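Local structure of N-acyl-D-glutamate deacylase (Bordetella bronchiseptica, 3GIP) at residues 395-398 with 399-403; 405-408 with 409-413. The protein hydrolyses the amide bond of N-acyl-D-glutamate as a zinc-binding deacylase of the amidohydrolase superfamily. All coordinates share one frame; numbering follows the deposited sequence.

Contact 1 (395-398 with 399-403); sequences MTLE and QAVAR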
loop_
_atom_site.group_PDB
_atom_site.type_symbol
_atom_site.label_atom_id
_atom_site.label_comp_id
_atom_site.label_asym_id
_atom_site.label_seq_id
_atom_site.Cartn_x
_atom_site.Cartn_y
_atom_site.Cartn_z
ATOM N N MET A 395 -19.164 3.377 8.049
ATOM C CA MET A 395 -19.052 2.249 8.968
ATOM C C MET A 395 -18.618 2.835 10.305
ATOM O O MET A 395 -18.314 4.023 10.387
ATOM C CB MET A 395 -18.032 1.209 8.468
ATOM C CG MET A 395 -16.598 1.701 8.346
ATOM S SD MET A 395 -15.503 0.408 7.687
ATOM C CE MET A 395 -16.111 0.286 6.002
ATOM N N THR A 396 -18.607 2.027 11.357
ATOM C CA THR A 396 -18.201 2.543 12.656
ATOM C C THR A 396 -16.691 2.637 12.724
ATOM O O THR A 396 -15.985 2.061 11.894
ATOM C CB THR A 396 -18.660 1.635 13.807
ATOM O OG1 THR A 396 -18.008 0.365 13.699
ATOM C CG2 THR A 396 -20.165 1.439 13.762
ATOM N N LEU A 397 -16.200 3.370 13.714
ATOM C CA LEU A 397 -14.766 3.517 13.893
ATOM C C LEU A 397 -14.170 2.135 14.182
ATOM O O LEU A 397 -13.090 1.800 13.688
ATOM C CB LEU A 397 -14.483 4.485 15.044
ATOM C CG LEU A 397 -13.018 4.855 15.291
ATOM C CD1 LEU A 397 -12.401 5.416 14.013
ATOM C CD2 LEU A 397 -12.938 5.881 16.413
ATOM N N GLU A 398 -14.879 1.330 14.970
ATOM C CA GLU A 398 -14.406 -0.011 15.292
ATOM C C GLU A 398 -14.252 -0.854 14.030
ATOM O O GLU A 398 -13.282 -1.601 13.889
ATOM C CB GLU A 398 -15.363 -0.712 16.265
ATOM C CG GLU A 398 -15.263 -0.215 17.705
ATOM C CD GLU A 398 -16.199 0.939 18.023
ATOM O OE1 GLU A 398 -16.649 1.635 17.089
ATOM O OE2 GLU A 398 -16.475 1.158 19.222
ATOM N N GLN A 399 -15.210 -0.743 13.115
ATOM C CA GLN A 399 -15.143 -1.498 11.872
ATOM C C GLN A 399 -14.006 -0.990 10.989
ATOM O O GLN A 399 -13.282 -1.780 10.382
ATOM C CB GLN A 399 -16.469 -1.401 11.109
ATOM C CG GLN A 399 -17.631 -2.117 11.780
ATOM C CD GLN A 399 -18.944 -1.922 11.038
ATOM O OE1 GLN A 399 -19.389 -0.791 10.822
ATOM N NE2 GLN A 399 -19.575 -3.026 10.651
ATOM N N ALA A 400 -13.842 0.326 10.923
ATOM C CA ALA A 400 -12.794 0.909 10.093
ATOM C C ALA A 400 -11.406 0.526 10.594
ATOM O O ALA A 400 -10.529 0.178 9.803
ATOM C CB ALA A 400 -12.942 2.428 10.049
ATOM N N VAL A 401 -11.202 0.592 11.906
ATOM C CA VAL A 401 -9.906 0.226 12.465
ATOM C C VAL A 401 -9.588 -1.225 12.119
ATOM O O VAL A 401 -8.443 -1.561 11.828
ATOM C CB VAL A 401 -9.876 0.424 13.998
ATOM C CG1 VAL A 401 -8.598 -0.171 14.584
ATOM C CG2 VAL A 401 -9.948 1.912 14.320
ATOM N N ALA A 402 -10.602 -2.085 12.132
ATOM C CA ALA A 402 -10.385 -3.485 11.792
ATOM C C ALA A 402 -9.872 -3.605 10.354
ATOM O O ALA A 402 -9.003 -4.426 10.068
ATOM C CB ALA A 402 -11.680 -4.278 11.966
ATOM N N ARG A 403 -10.400 -2.782 9.450
ATOM C CA ARG A 403 -9.970 -2.817 8.053
ATOM C C ARG A 403 -8.517 -2.392 7.885
ATOM O O ARG A 403 -7.861 -2.768 6.910
ATOM C CB ARG A 403 -10.823 -1.878 7.192
ATOM C CG ARG A 403 -12.300 -2.169 7.197
ATOM C CD ARG A 403 -12.598 -3.581 6.719
ATOM N NE ARG A 403 -14.032 -3.749 6.523
ATOM C CZ ARG A 403 -14.703 -3.247 5.490
ATOM N NH1 ARG A 403 -14.065 -2.560 4.547
ATOM N NH2 ARG A 403 -16.018 -3.399 5.423
#
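Thr396 and Gln399 meet through two torsions: Thr396 OG1 sits between its backbone N and carbonyl carbon (chi1 64°), turned toward Gln399 N, while Gln399 CG lies beside its backbone N (chi1 -69°) and the chain beyond runs extended (chi2 176°) back toward Thr396 N. The two side chains therefore exchange bonds with each other's backbone. Gln399 N donates to Thr396 OG1 at 3.1 Å, and Thr396 N reaches Gln399 OE1 at 3.0 Å, almost straight, in the amide plane and on a lone pair. The first helical bond follows, Ala400 N to Thr396 O at 2.9 Å. Met395 runs along the first turn, its SD 3.6 Å from Ala400 N and packed on Ala400 CB, and its bent end lays CE over one face of the Arg403 guanidinium, offset toward the rim and 3.7 Å from Arg403 NH2. Carbonyl oxygens of Phe355 and Cys360 bind NH1 and that of Gln356 binds NH2, which would fix the group's orientation against the methyl. Leu397 CD1 approaches Val401 CG2 at 4.3 Å, and both side chains touch Ile17. The reciprocal Thr396–Gln399 pairing is a capping box, closing the N terminus of helix 397-404.

Contact 2 (405-408 with 409-413); sequences TALP and ARVFG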
loop_
_atom_site.group_PDB
_atom_site.type_symbol
_atom_site.label_atom_id
_atom_site.label_comp_id
_atom_site.label_asym_id
_atom_site.label_seq_id
_atom_site.Cartn_x
_atom_site.Cartn_y
_atom_site.Cartn_z
ATOM N N THR A 405 -6.158 -2.828 10.370
ATOM C CA THR A 405 -5.271 -3.588 11.236
ATOM C C THR A 405 -5.424 -5.105 11.165
ATOM O O THR A 405 -4.613 -5.787 10.536
ATOM C CB THR A 405 -5.455 -3.118 12.697
ATOM O OG1 THR A 405 -6.827 -3.294 13.089
ATOM C CG2 THR A 405 -5.096 -1.635 12.830
ATOM N N ALA A 406 -6.459 -5.631 11.805
ATOM C CA ALA A 406 -6.682 -7.069 11.817
ATOM C C ALA A 406 -6.867 -7.683 10.433
ATOM O O ALA A 406 -6.292 -8.729 10.146
ATOM C CB ALA A 406 -7.879 -7.405 12.694
ATOM N N LEU A 407 -7.665 -7.051 9.576
ATOM C CA LEU A 407 -7.881 -7.611 8.244
ATOM C C LEU A 407 -6.563 -7.721 7.476
ATOM O O LEU A 407 -6.260 -8.774 6.909
ATOM C CB LEU A 407 -8.914 -6.784 7.465
ATOM C CG LEU A 407 -9.298 -7.302 6.074
ATOM C CD1 LEU A 407 -9.853 -8.730 6.158
ATOM C CD2 LEU A 407 -10.330 -6.359 5.466
ATOM N N PRO A 408 -5.756 -6.641 7.442
ATOM C CA PRO A 408 -4.485 -6.746 6.717
ATOM C C PRO A 408 -3.601 -7.854 7.300
ATOM O O PRO A 408 -2.966 -8.607 6.560
ATOM C CB PRO A 408 -3.870 -5.360 6.898
ATOM C CG PRO A 408 -5.066 -4.472 6.913
ATOM C CD PRO A 408 -6.042 -5.238 7.796
ATOM N N ALA A 409 -3.567 -7.956 8.626
ATOM C CA ALA A 409 -2.752 -8.978 9.281
ATOM C C ALA A 409 -3.222 -10.371 8.873
ATOM O O ALA A 409 -2.412 -11.277 8.665
ATOM C CB ALA A 409 -2.823 -8.816 10.799
ATOM N N ARG A 410 -4.536 -10.536 8.752
ATOM C CA ARG A 410 -5.121 -11.818 8.357
ATOM C C ARG A 410 -4.826 -12.144 6.896
ATOM O O ARG A 410 -4.477 -13.274 6.559
ATOM C CB ARG A 410 -6.636 -11.787 8.576
ATOM C CG ARG A 410 -7.397 -12.927 7.910
ATOM C CD ARG A 410 -7.039 -14.284 8.501
ATOM N NE ARG A 410 -7.795 -15.359 7.860
ATOM C CZ ARG A 410 -7.526 -15.854 6.654
ATOM N NH1 ARG A 410 -6.510 -15.379 5.945
ATOM N NH2 ARG A 410 -8.284 -16.819 6.149
ATOM N N VAL A 411 -4.965 -11.146 6.033
ATOM C CA VAL A 411 -4.734 -11.326 4.606
ATOM C C VAL A 411 -3.269 -11.588 4.268
ATOM O O VAL A 411 -2.959 -12.463 3.458
ATOM C CB VAL A 411 -5.224 -10.082 3.817
ATOM C CG1 VAL A 411 -4.817 -10.178 2.359
ATOM C CG2 VAL A 411 -6.745 -9.967 3.931
ATOM N N PHE A 412 -2.374 -10.841 4.906
ATOM C CA PHE A 412 -0.945 -10.963 4.644
ATOM C C PHE A 412 -0.191 -11.931 5.548
ATOM O O PHE A 412 0.999 -12.172 5.344
ATOM C CB PHE A 412 -0.307 -9.574 4.690
ATOM C CG PHE A 412 -0.652 -8.728 3.501
ATOM C CD1 PHE A 412 0.135 -8.769 2.354
ATOM C CD2 PHE A 412 -1.806 -7.948 3.495
ATOM C CE1 PHE A 412 -0.223 -8.052 1.214
ATOM C CE2 PHE A 412 -2.175 -7.227 2.357
ATOM C CZ PHE A 412 -1.381 -7.281 1.214
ATOM N N GLY A 413 -0.879 -12.480 6.542
ATOM C CA GLY A 413 -0.251 -13.447 7.429
ATOM C C GLY A 413 0.677 -12.904 8.494
ATOM O O GLY A 413 1.682 -13.538 8.825
#
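Thr405, the residue just before the helix, meets Ala409 through its backbone, its carbonyl oxygen taking the Ala409 N-H at 3.1 Å; its hydroxyl, which makes no capping bond, is hydrogen-bonded to the carbonyl oxygen of Val401 instead. Ala406 O then receives Arg410 N at 2.9 Å. The Arg410 chain leads away from the turn to a salt bridge with Glu276. At Leu407 backbone and side chain both take part. Its carbonyl oxygen accepts from Val411 N at 2.8 Å, and with CG trans to its backbone N (chi1 -177°) the side chain brings CD1 obliquely to within 4.0 Å of Val411 CG2. Pro408 sits in the first turn, and its carbonyl oxygen accepts from Phe412 N at 2.8 Å. The same oxygen lies in the plane of the Phe412 ring, at its edge, 3.3 Å from Phe412 CD2. Past Phe412 the chain leaves helical angles at Gly413, whose phi is positive. Four main-chain bonds thus satisfy four successive carbonyls within the helix, the Arg410 charge is paired with Glu276, and the side facing strand 360-362 is apolar, with Leu407, Pro408, Val411 and Phe412 packed on Met361.

From the N terminus, contact 1 comes first and spans the opening turns of helix 397-404; contact 2 opens after it and spans helix 406-412, so the two stand in series and neither nests in nor crosses the other. Neither closes a loop, since the two segments of each run on without a gap and meet three to five residues apart along one helix. Their centres lie about 14 Å apart, and they meet at the junction of the helices, where Ala402 O probably accepts a hydrogen bond from Leu407 N and Arg403 O packs on Pro408 CD. Both helices lean on strand 57-64; contact 1 also reaches helix 376-391, and contact 2 strand 360-362.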